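Side-chain contacts in 2',5'-phosphodiesterase 12 (Homo sapiens, PDB 4Z0V), which belongs to the endonuclease/exonuclease/phosphatase family, pairing an E-set-like N-terminal domain with a DNase I-like domain that carries a bound magnesium ion: residues Y380-V384 with G385-G389; E142-R145 with T146-P150; G294-I297 with R298-M302; F110-R113 with H114-T117. All coordinates share one frame; numbering follows the deposited sequence.

Interaction 1. Residues Y380-V384 with G385-G389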
loop_
_atom_site.group_PDB
_atom_site.type_symbol
_atom_site.label_atom_id
_atom_site.label_comp_id
_atom_site.label_asym_id
_atom_site.label_seq_id
_atom_site.Cartn_x
_atom_site.Cartn_y
_atom_site.Cartn_z
ATOM N N TYR A 380 5.308 -13.101 11.936
ATOM C CA TYR A 380 3.963 -12.568 11.651
ATOM C C TYR A 380 4.070 -11.239 10.901
ATOM O O TYR A 380 5.078 -10.540 11.008
ATOM C CB TYR A 380 3.112 -12.364 12.951
ATOM C CG TYR A 380 3.861 -11.606 14.027
ATOM C CD1 TYR A 380 3.984 -10.220 13.974
ATOM C CD2 TYR A 380 4.413 -12.270 15.121
ATOM C CE1 TYR A 380 4.698 -9.518 14.944
ATOM C CE2 TYR A 380 5.128 -11.579 16.100
ATOM C CZ TYR A 380 5.286 -10.206 15.995
ATOM O OH TYR A 380 5.988 -9.512 16.945
ATOM N N THR A 381 3.028 -10.907 10.155
ATOM C CA THR A 381 2.879 -9.616 9.465
ATOM C C THR A 381 1.569 -8.981 9.945
ATOM O O THR A 381 1.227 -7.878 9.543
ATOM C CB THR A 381 2.917 -9.779 7.926
ATOM O OG1 THR A 381 1.795 -10.551 7.518
ATOM C CG2 THR A 381 4.198 -10.454 7.431
ATOM N N ASN A 382 0.812 -9.713 10.760
ATOM C CA ASN A 382 -0.445 -9.273 11.335
ATOM C C ASN A 382 -0.420 -9.667 12.803
ATOM O O ASN A 382 -0.145 -10.828 13.089
ATOM C CB ASN A 382 -1.611 -9.892 10.586
ATOM C CG ASN A 382 -2.976 -9.625 11.201
ATOM O OD1 ASN A 382 -3.657 -10.538 11.603
ATOM N ND2 ASN A 382 -3.457 -8.397 11.176
ATOM N N TYR A 383 -0.607 -8.706 13.735
ATOM C CA TYR A 383 -0.495 -9.066 15.167
ATOM C C TYR A 383 -1.565 -8.331 15.968
ATOM O O TYR A 383 -1.446 -7.131 16.217
ATOM C CB TYR A 383 0.914 -8.732 15.673
ATOM C CG TYR A 383 1.218 -9.341 17.022
ATOM C CD1 TYR A 383 0.809 -8.719 18.199
ATOM C CD2 TYR A 383 1.859 -10.574 17.123
ATOM C CE1 TYR A 383 1.092 -9.271 19.444
ATOM C CE2 TYR A 383 2.119 -11.152 18.366
ATOM C CZ TYR A 383 1.721 -10.499 19.521
ATOM O OH TYR A 383 1.923 -11.062 20.752
ATOM N N VAL A 384 -2.623 -9.044 16.332
ATOM C CA VAL A 384 -3.757 -8.434 17.036
ATOM C C VAL A 384 -4.079 -9.242 18.303
ATOM O O VAL A 384 -3.470 -10.282 18.536
ATOM C CB VAL A 384 -4.994 -8.301 16.104
ATOM C CG1 VAL A 384 -4.722 -7.290 15.006
ATOM C CG2 VAL A 384 -5.403 -9.652 15.498
ATOM N N GLY A 385 -5.001 -8.748 19.105
ATOM C CA GLY A 385 -5.443 -9.504 20.272
ATOM C C GLY A 385 -6.160 -10.739 19.756
ATOM O O GLY A 385 -7.076 -10.622 18.940
ATOM N N GLY A 386 -5.670 -11.915 20.126
ATOM C CA GLY A 386 -6.295 -13.171 19.714
ATOM C C GLY A 386 -5.774 -13.817 18.445
ATOM O O GLY A 386 -6.174 -14.940 18.125
ATOM N N PHE A 387 -4.870 -13.134 17.699
ATOM C CA PHE A 387 -4.359 -13.721 16.470
ATOM C C PHE A 387 -3.068 -13.097 16.034
ATOM O O PHE A 387 -2.910 -11.883 16.114
ATOM C CB PHE A 387 -5.383 -13.559 15.310
ATOM C CG PHE A 387 -4.875 -14.126 14.000
ATOM C CD1 PHE A 387 -4.955 -15.489 13.734
ATOM C CD2 PHE A 387 -4.290 -13.297 13.042
ATOM C CE1 PHE A 387 -4.442 -16.018 12.545
ATOM C CE2 PHE A 387 -3.773 -13.829 11.854
ATOM C CZ PHE A 387 -3.851 -15.188 11.615
ATOM N N HIS A 388 -2.179 -13.920 15.498
ATOM C CA HIS A 388 -1.013 -13.420 14.779
ATOM C C HIS A 388 -0.697 -14.403 13.655
ATOM O O HIS A 388 -0.989 -15.597 13.758
ATOM C CB HIS A 388 0.211 -13.102 15.652
ATOM C CG HIS A 388 0.879 -14.303 16.235
ATOM N ND1 HIS A 388 0.585 -14.731 17.510
ATOM C CD2 HIS A 388 1.814 -15.125 15.700
ATOM C CE1 HIS A 388 1.357 -15.786 17.722
ATOM N NE2 HIS A 388 2.101 -16.069 16.656
ATOM N N GLY A 389 -0.125 -13.891 12.580
ATOM C CA GLY A 389 0.240 -14.758 11.485
ATOM C C GLY A 389 0.927 -14.001 10.379
ATOM O O GLY A 389 0.801 -12.771 10.279
#
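Thr381 and Asn382 both give a backbone N-H to the carbonyl oxygen of Gly389. Thr381 N lies 2.9 Å from Gly389 O and sits above the carbonyl plane. Asn382 N meets the same oxygen nearly head-on, but its own N-H is more bent, at 138°. Gly389 N returns a bond to Asn382 O. Nearer the turn, Val384 N to Phe387 O is short and straight at 2.9 Å. The return bond from Phe387 N to Val384 O is longer, 3.3 Å.

The rings of Tyr380, Tyr383 and His388 form an aromatic cluster on one side of the hairpin. The edge of Tyr380 is directed at the face of His388 in an offset edge-to-face pair, planes at 70°. Tyr383 runs alongside His388, with the two rings slid well apart. Its real contact is Tyr383 CD2 against His388 CB, 3.4 Å. The same CD2 also sits over the centre of one face of Tyr380. The hydroxyl of Tyr380 is held by His412.

On the other side, Asn382 OD1 lies in the plane of the Phe387 ring, at its edge, 3.2 Å from Phe387 CD2. CG anti to the backbone N (chi1 173°) swings the Asn382 amide over toward Phe387, and OD1 meets the slightly positive ring hydrogens. Val384 CG2 packs on Phe387 CB at 3.9 Å.

Gly386 takes the positive phi of a type II turn running from Val384 to Phe387. Together these features make a tight antiparallel beta hairpin with a classic beta bulge at its open end.

Interaction 2. Residues E142-R145 with T146-P150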
loop_
_atom_site.group_PDB
_atom_site.type_symbol
_atom_site.label_atom_id
_atom_site.label_comp_id
_atom_site.label_asym_id
_atom_site.label_seq_id
_atom_site.Cartn_x
_atom_site.Cartn_y
_atom_site.Cartn_z
ATOM N N GLU A 142 -17.620 0.761 16.344
ATOM C CA GLU A 142 -17.619 0.452 17.771
ATOM C C GLU A 142 -17.027 -0.957 18.006
ATOM O O GLU A 142 -16.261 -1.163 18.946
ATOM C CB GLU A 142 -19.063 0.547 18.317
ATOM C CG GLU A 142 -19.171 0.325 19.812
ATOM C CD GLU A 142 -20.601 0.321 20.310
ATOM O OE1 GLU A 142 -21.189 -0.778 20.426
ATOM O OE2 GLU A 142 -21.147 1.424 20.544
ATOM N N PHE A 143 -17.360 -1.912 17.126
ATOM C CA PHE A 143 -16.842 -3.281 17.190
ATOM C C PHE A 143 -15.300 -3.280 17.081
ATOM O O PHE A 143 -14.624 -3.925 17.882
ATOM C CB PHE A 143 -17.470 -4.117 16.069
ATOM C CG PHE A 143 -17.096 -5.573 16.133
ATOM C CD1 PHE A 143 -17.809 -6.455 16.938
ATOM C CD2 PHE A 143 -16.054 -6.073 15.366
ATOM C CE1 PHE A 143 -17.478 -7.811 16.975
ATOM C CE2 PHE A 143 -15.717 -7.428 15.414
ATOM C CZ PHE A 143 -16.428 -8.287 16.224
ATOM N N SER A 144 -14.730 -2.491 16.144
ATOM C CA SER A 144 -13.270 -2.412 16.063
ATOM C C SER A 144 -12.645 -1.830 17.326
ATOM O O SER A 144 -11.660 -2.356 17.819
ATOM C CB SER A 144 -12.837 -1.588 14.858
ATOM O OG SER A 144 -13.110 -2.380 13.713
ATOM N N ARG A 145 -13.233 -0.777 17.860
ATOM C CA ARG A 145 -12.713 -0.079 19.034
ATOM C C ARG A 145 -12.824 -0.900 20.305
ATOM O O ARG A 145 -11.894 -0.877 21.099
ATOM C CB ARG A 145 -13.425 1.271 19.221
ATOM C CG ARG A 145 -13.187 2.216 18.026
ATOM C CD ARG A 145 -13.819 3.592 18.153
ATOM N NE ARG A 145 -15.230 3.626 17.754
ATOM C CZ ARG A 145 -16.231 3.750 18.618
ATOM N NH1 ARG A 145 -15.986 3.842 19.917
ATOM N NH2 ARG A 145 -17.485 3.784 18.191
ATOM N N THR A 146 -13.931 -1.636 20.493
ATOM C CA THR A 146 -14.177 -2.338 21.757
ATOM C C THR A 146 -13.918 -3.837 21.723
ATOM O O THR A 146 -13.626 -4.391 22.779
ATOM C CB THR A 146 -15.630 -2.094 22.225
ATOM O OG1 THR A 146 -16.524 -2.701 21.299
ATOM C CG2 THR A 146 -15.963 -0.614 22.364
ATOM N N VAL A 147 -14.064 -4.507 20.566
ATOM C CA VAL A 147 -13.861 -5.972 20.495
ATOM C C VAL A 147 -12.507 -6.303 19.842
ATOM O O VAL A 147 -11.758 -7.119 20.379
ATOM C CB VAL A 147 -15.040 -6.708 19.768
ATOM C CG1 VAL A 147 -14.761 -8.207 19.579
ATOM C CG2 VAL A 147 -16.368 -6.494 20.494
ATOM N N LEU A 148 -12.196 -5.688 18.685
ATOM C CA LEU A 148 -10.958 -6.022 17.966
ATOM C C LEU A 148 -9.708 -5.388 18.560
ATOM O O LEU A 148 -8.705 -6.076 18.711
ATOM C CB LEU A 148 -11.047 -5.618 16.481
ATOM C CG LEU A 148 -12.135 -6.259 15.600
ATOM C CD1 LEU A 148 -11.962 -5.816 14.147
ATOM C CD2 LEU A 148 -12.078 -7.776 15.643
ATOM N N TYR A 149 -9.738 -4.078 18.869
ATOM C CA TYR A 149 -8.535 -3.384 19.323
ATOM C C TYR A 149 -8.782 -2.628 20.649
ATOM O O TYR A 149 -8.449 -1.449 20.743
ATOM C CB TYR A 149 -8.073 -2.409 18.208
ATOM C CG TYR A 149 -8.168 -2.950 16.794
ATOM C CD1 TYR A 149 -7.423 -4.058 16.397
ATOM C CD2 TYR A 149 -8.979 -2.332 15.840
ATOM C CE1 TYR A 149 -7.470 -4.534 15.085
ATOM C CE2 TYR A 149 -9.042 -2.805 14.525
ATOM C CZ TYR A 149 -8.290 -3.912 14.158
ATOM O OH TYR A 149 -8.351 -4.402 12.875
ATOM N N PRO A 150 -9.302 -3.292 21.716
ATOM C CA PRO A 150 -9.596 -2.547 22.961
ATOM C C PRO A 150 -8.350 -2.009 23.666
ATOM O O PRO A 150 -8.435 -1.013 24.400
ATOM C CB PRO A 150 -10.319 -3.580 23.826
ATOM C CG PRO A 150 -9.869 -4.919 23.304
ATOM C CD PRO A 150 -9.725 -4.703 21.821
#
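Phe143 and Leu148 mark the place where helix 142-148 widens into a pi-type turn near its C-terminal end. Phe143 O accepts two backbone bonds. Val147 N, the usual helical partner, lies 2.8 Å from Phe143 O, and Leu148 N, one residue further on, 3.1 Å from Phe143 O. Tyr149 N then reaches back five residues to Ser144 O, 2.8 Å away.

Glu142 O is also gripped twice. Thr146 N approaches it almost straight on. Thr146 OG1 donates to Glu142 O at 2.8 Å, from above the carbonyl plane. The Thr146 hydroxyl lies between the backbone N and carbonyl carbon (chi1 66°), which turns it back toward the preceding turn of helix.

This helix belongs to the DNase I-like part of the chain, and its last turn leads toward the magnesium ion. Tyr149 is the first residue to leave helical angles, and its side chain lies close to the metal. Its hydroxyl is bonded to Asp429.

The apolar contacts run along the exposed side. Val147 CB stands over one face of the Phe143 ring, 4.0 Å from the centroid and 16° off the normal, a CH-pi contact. Leu148 CD2 reaches the same ring from an oblique direction, 3.7 Å from Phe143 CE2. On the buried side, Leu148 CD1 touches Ser144 OG at 3.6 Å, while that hydroxyl bonds to Tyr138 O. Beyond the helix, Pro150 CA makes a CA-H...O contact with Arg145 O, 3.4 Å.

Interaction 3. Residues G294-I297 with R298-M302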
loop_
_atom_site.group_PDB
_atom_site.type_symbol
_atom_site.label_atom_id
_atom_site.label_comp_id
_atom_site.label_asym_id
_atom_site.label_seq_id
_atom_site.Cartn_x
_atom_site.Cartn_y
_atom_site.Cartn_z
ATOM N N GLY A 294 -11.465 -20.288 4.548
ATOM C CA GLY A 294 -11.474 -20.038 3.107
ATOM C C GLY A 294 -10.255 -20.464 2.320
ATOM O O GLY A 294 -9.995 -19.887 1.267
ATOM N N GLY A 295 -9.519 -21.475 2.806
ATOM C CA GLY A 295 -8.318 -21.970 2.129
ATOM C C GLY A 295 -8.553 -22.345 0.673
ATOM O O GLY A 295 -7.751 -21.977 -0.200
ATOM N N TYR A 296 -9.675 -23.065 0.378
ATOM C CA TYR A 296 -9.922 -23.479 -1.013
ATOM C C TYR A 296 -10.239 -22.259 -1.884
ATOM O O TYR A 296 -9.942 -22.266 -3.074
ATOM C CB TYR A 296 -11.044 -24.545 -1.134
ATOM C CG TYR A 296 -12.460 -24.025 -0.988
ATOM C CD1 TYR A 296 -13.164 -23.539 -2.087
ATOM C CD2 TYR A 296 -13.122 -24.080 0.234
ATOM C CE1 TYR A 296 -14.474 -23.078 -1.963
ATOM C CE2 TYR A 296 -14.428 -23.608 0.373
ATOM C CZ TYR A 296 -15.102 -23.116 -0.730
ATOM O OH TYR A 296 -16.398 -22.673 -0.599
ATOM N N ILE A 297 -10.892 -21.250 -1.297
ATOM C CA ILE A 297 -11.266 -20.025 -2.030
ATOM C C ILE A 297 -9.987 -19.292 -2.443
ATOM O O ILE A 297 -9.877 -18.873 -3.588
ATOM C CB ILE A 297 -12.207 -19.133 -1.204
ATOM C CG1 ILE A 297 -13.591 -19.826 -1.049
ATOM C CG2 ILE A 297 -12.361 -17.728 -1.868
ATOM C CD1 ILE A 297 -14.494 -19.245 -0.032
ATOM N N ARG A 298 -9.020 -19.170 -1.512
ATOM C CA ARG A 298 -7.757 -18.482 -1.772
ATOM C C ARG A 298 -6.942 -19.233 -2.833
ATOM O O ARG A 298 -6.308 -18.596 -3.676
ATOM C CB ARG A 298 -6.984 -18.296 -0.460
ATOM C CG ARG A 298 -7.679 -17.237 0.414
ATOM C CD ARG A 298 -6.850 -16.935 1.649
ATOM N NE ARG A 298 -6.981 -17.982 2.670
ATOM C CZ ARG A 298 -7.938 -18.007 3.591
ATOM N NH1 ARG A 298 -7.957 -18.965 4.513
ATOM N NH2 ARG A 298 -8.882 -17.076 3.600
ATOM N N LEU A 299 -6.999 -20.572 -2.833
ATOM C CA LEU A 299 -6.327 -21.362 -3.863
ATOM C C LEU A 299 -6.904 -21.044 -5.243
ATOM O O LEU A 299 -6.146 -20.848 -6.208
ATOM C CB LEU A 299 -6.477 -22.861 -3.560
ATOM C CG LEU A 299 -5.335 -23.433 -2.727
ATOM C CD1 LEU A 299 -5.765 -24.737 -2.010
ATOM C CD2 LEU A 299 -4.098 -23.699 -3.632
ATOM N N ILE A 300 -8.237 -20.994 -5.339
ATOM C CA ILE A 300 -8.873 -20.745 -6.640
ATOM C C ILE A 300 -8.602 -19.299 -7.051
ATOM O O ILE A 300 -8.263 -19.057 -8.214
ATOM C CB ILE A 300 -10.371 -21.128 -6.660
ATOM C CG1 ILE A 300 -10.511 -22.685 -6.586
ATOM C CG2 ILE A 300 -11.073 -20.602 -7.936
ATOM C CD1 ILE A 300 -11.730 -23.110 -5.981
ATOM N N GLN A 301 -8.670 -18.356 -6.096
ATOM C CA GLN A 301 -8.368 -16.948 -6.432
ATOM C C GLN A 301 -6.919 -16.797 -6.938
ATOM O O GLN A 301 -6.679 -16.123 -7.957
ATOM C CB GLN A 301 -8.620 -16.026 -5.234
ATOM C CG GLN A 301 -10.076 -15.910 -4.879
ATOM C CD GLN A 301 -10.375 -14.914 -3.786
ATOM O OE1 GLN A 301 -9.580 -14.710 -2.852
ATOM N NE2 GLN A 301 -11.608 -14.395 -3.788
ATOM N N MET A 302 -5.970 -17.474 -6.269
ATOM C CA MET A 302 -4.560 -17.453 -6.669
ATOM C C MET A 302 -4.379 -18.081 -8.066
ATOM O O MET A 302 -3.618 -17.546 -8.873
ATOM C CB MET A 302 -3.683 -18.158 -5.608
ATOM C CG MET A 302 -2.178 -18.220 -5.953
ATOM S SD MET A 302 -1.413 -16.610 -6.326
ATOM C CE MET A 302 -1.859 -15.713 -4.994
#
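Arg298 places one face of its guanidinium over the peptide that links Gly294 to Gly295. Arg298 CZ is 3.6 Å from Gly294 C. Arg298 NH1 is 3.4 Å from Gly295 N, but both are donors and do not bond. The Arg298 side chain bends at chi3 (-78°), folding the guanidinium back over the start of helix 295-316. This helix forms a beta-alpha-beta unit with strands 280-287 and 322-327. The lack of a side chain at Gly294 probably helps the close approach. Arg298 N also bonds to Gly294 O at 3.0 Å, the first of a regular series of helical bonds, with Gly294 at the N-cap.

Gln301 extends alongside Ile297 in the same direction. Gln301 CG sits 3.2 Å from Ile297 O, and Gln301 NE2 is 3.9 Å from Ile297 CG2. The amide is bonded at both atoms, to Ser264 and to the backbone of Tyr289.

Tyr296 and Ile300 slant across each other. Ile300 CD1 meets the edge of the Tyr296 ring, 4.2 Å from Tyr296 CD1. Ile297 CG1 lies over one face of that ring, and the hydroxyl is bonded to Glu359.

All these residues are buried. Arg298 NH2 bonds to the carbonyls of His291 and Tyr289. These bonds tie the helix start to the preceding loop. The carbonyl oxygens probably also offset the cost of a cation near the positive end of a helix.

Interaction 4. Residues F110-R113 with H114-T117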
loop_
_atom_site.group_PDB
_atom_site.type_symbol
_atom_site.label_atom_id
_atom_site.label_comp_id
_atom_site.label_asym_id
_atom_site.label_seq_id
_atom_site.Cartn_x
_atom_site.Cartn_y
_atom_site.Cartn_z
ATOM N N PHE A 110 8.328 2.149 12.768
ATOM C CA PHE A 110 9.065 2.317 11.528
ATOM C C PHE A 110 10.302 3.217 11.684
ATOM O O PHE A 110 11.058 3.338 10.717
ATOM C CB PHE A 110 8.112 2.857 10.440
ATOM C CG PHE A 110 7.283 4.059 10.848
ATOM C CD1 PHE A 110 7.855 5.325 10.931
ATOM C CD2 PHE A 110 5.928 3.921 11.151
ATOM C CE1 PHE A 110 7.078 6.440 11.265
ATOM C CE2 PHE A 110 5.147 5.037 11.482
ATOM C CZ PHE A 110 5.726 6.281 11.534
ATOM N N ASP A 111 10.516 3.883 12.861
ATOM C CA ASP A 111 11.693 4.762 13.040
ATOM C C ASP A 111 13.019 4.019 12.798
ATOM O O ASP A 111 13.856 4.499 12.036
ATOM C CB ASP A 111 11.722 5.419 14.417
ATOM C CG ASP A 111 10.589 6.379 14.697
ATOM O OD1 ASP A 111 9.963 6.867 13.727
ATOM O OD2 ASP A 111 10.330 6.648 15.884
ATOM N N HIS A 112 13.184 2.836 13.410
ATOM C CA HIS A 112 14.395 2.041 13.224
ATOM C C HIS A 112 14.463 1.506 11.782
ATOM O O HIS A 112 15.530 1.430 11.209
ATOM C CB HIS A 112 14.422 0.872 14.223
ATOM C CG HIS A 112 15.644 0.026 14.064
ATOM N ND1 HIS A 112 16.896 0.493 14.441
ATOM C CD2 HIS A 112 15.780 -1.206 13.515
ATOM C CE1 HIS A 112 17.745 -0.484 14.149
ATOM N NE2 HIS A 112 17.125 -1.516 13.573
ATOM N N ARG A 113 13.303 1.176 11.192
ATOM C CA ARG A 113 13.230 0.631 9.830
ATOM C C ARG A 113 13.730 1.643 8.814
ATOM O O ARG A 113 14.385 1.257 7.857
ATOM C CB ARG A 113 11.775 0.232 9.526
ATOM C CG ARG A 113 11.241 -0.800 10.516
ATOM C CD ARG A 113 9.911 -1.357 10.037
ATOM N NE ARG A 113 10.106 -2.419 9.050
ATOM C CZ ARG A 113 9.131 -2.960 8.336
ATOM N NH1 ARG A 113 7.885 -2.513 8.454
ATOM N NH2 ARG A 113 9.387 -3.967 7.510
ATOM N N HIS A 114 13.521 2.939 9.084
ATOM C CA HIS A 114 13.955 4.015 8.201
ATOM C C HIS A 114 15.476 4.139 8.123
ATOM O O HIS A 114 15.975 4.680 7.145
ATOM C CB HIS A 114 13.324 5.338 8.614
ATOM C CG HIS A 114 11.884 5.451 8.215
ATOM N ND1 HIS A 114 11.072 6.409 8.770
ATOM C CD2 HIS A 114 11.166 4.731 7.309
ATOM C CE1 HIS A 114 9.884 6.254 8.198
ATOM N NE2 HIS A 114 9.891 5.240 7.325
ATOM N N LEU A 115 16.216 3.511 9.063
ATOM C CA LEU A 115 17.684 3.471 8.959
ATOM C C LEU A 115 18.128 2.601 7.780
ATOM O O LEU A 115 19.279 2.701 7.356
ATOM C CB LEU A 115 18.318 2.922 10.260
ATOM C CG LEU A 115 18.021 3.708 11.552
ATOM C CD1 LEU A 115 18.772 3.099 12.722
ATOM C CD2 LEU A 115 18.379 5.198 11.404
ATOM N N TYR A 116 17.244 1.713 7.290
ATOM C CA TYR A 116 17.517 0.807 6.156
ATOM C C TYR A 116 17.070 1.411 4.818
ATOM O O TYR A 116 17.233 0.769 3.774
ATOM C CB TYR A 116 16.785 -0.523 6.361
ATOM C CG TYR A 116 17.353 -1.354 7.489
ATOM C CD1 TYR A 116 17.049 -1.063 8.818
ATOM C CD2 TYR A 116 18.228 -2.404 7.233
ATOM C CE1 TYR A 116 17.622 -1.785 9.864
ATOM C CE2 TYR A 116 18.783 -3.151 8.271
ATOM C CZ TYR A 116 18.507 -2.815 9.586
ATOM O OH TYR A 116 19.034 -3.569 10.606
ATOM N N THR A 117 16.450 2.603 4.857
ATOM C CA THR A 117 15.865 3.235 3.660
ATOM C C THR A 117 16.181 4.718 3.646
ATOM O O THR A 117 15.320 5.544 3.339
ATOM C CB THR A 117 14.319 3.005 3.666
ATOM O OG1 THR A 117 13.730 3.705 4.765
ATOM C CG2 THR A 117 13.925 1.531 3.714
HETATM O O HOH W 1 10.922 7.708 11.280
#
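Phe110 and His114 form the close side of this turn. Phe110 CD1 lies 3.5 Å from His114 CE1, and the two side chains extend together with their rings 43° apart. Phe110 O sits over one face of the imidazole, 3.4 Å from His114 CG. Phe110 O also accepts His114 N at 3.0 Å; a weaker bond runs from His114 N to Asp111 O. Both imidazole nitrogens have partners. His114 NE2 bonds to Glu169 O, and a water 2.8 Å from His114 ND1 bridges to Asp111 OD1. The other carboxylate oxygen, Asp111 OD2, bonds to Cys108 N. The two imidazole bonds fix the rotation of the ring. Arg113 is buried as well and bonds to the carbonyls of Pro408 and Ala432.

The other side is looser and more exposed. His112 extends with CG anti to the backbone N (chi1 180°), which carries its ring out toward Leu115 and Tyr116. The Leu115 side chain crosses that of His112 at about a right angle, with Leu115 CD1 3.6 Å from His112 ND1. The edge of Tyr116 is directed at the face of His112, an offset edge-to-face pair with centroids 5.8 Å apart. These three residues also touch a crystal neighbour, which may influence their poses.

The backbone changes character along the way. Leu115 N bonds to His112 O, and Tyr116 N to Arg113 O at 3.0 Å. Such three-residue spacing is that of a 3-10 helix. A weakly bonded helical turn thus passes into a short 3-10 segment, on the connection from strand 93-96 to strand 125-132.

In the fold
Interactions 1 and 2 are neighbours, with centres 15 Å apart. They touch where Val384 CG1 packs on Tyr149 CE1 at 3.9 Å. Both approach the magnesium ion: the side chain of Tyr149 is about 5 Å from it and that of Asn382 about 6 Å. Asp429 links them, using its carboxylate for Tyr149 and its backbone for Tyr383. Interaction 3 stands further off, its centre 21 Å from that of interaction 1, with the Arg298 side chain about 12 Å from the metal. Interaction 4 lies far from interaction 3, 34 Å between centres. It comes first along the chain and touches none of the others.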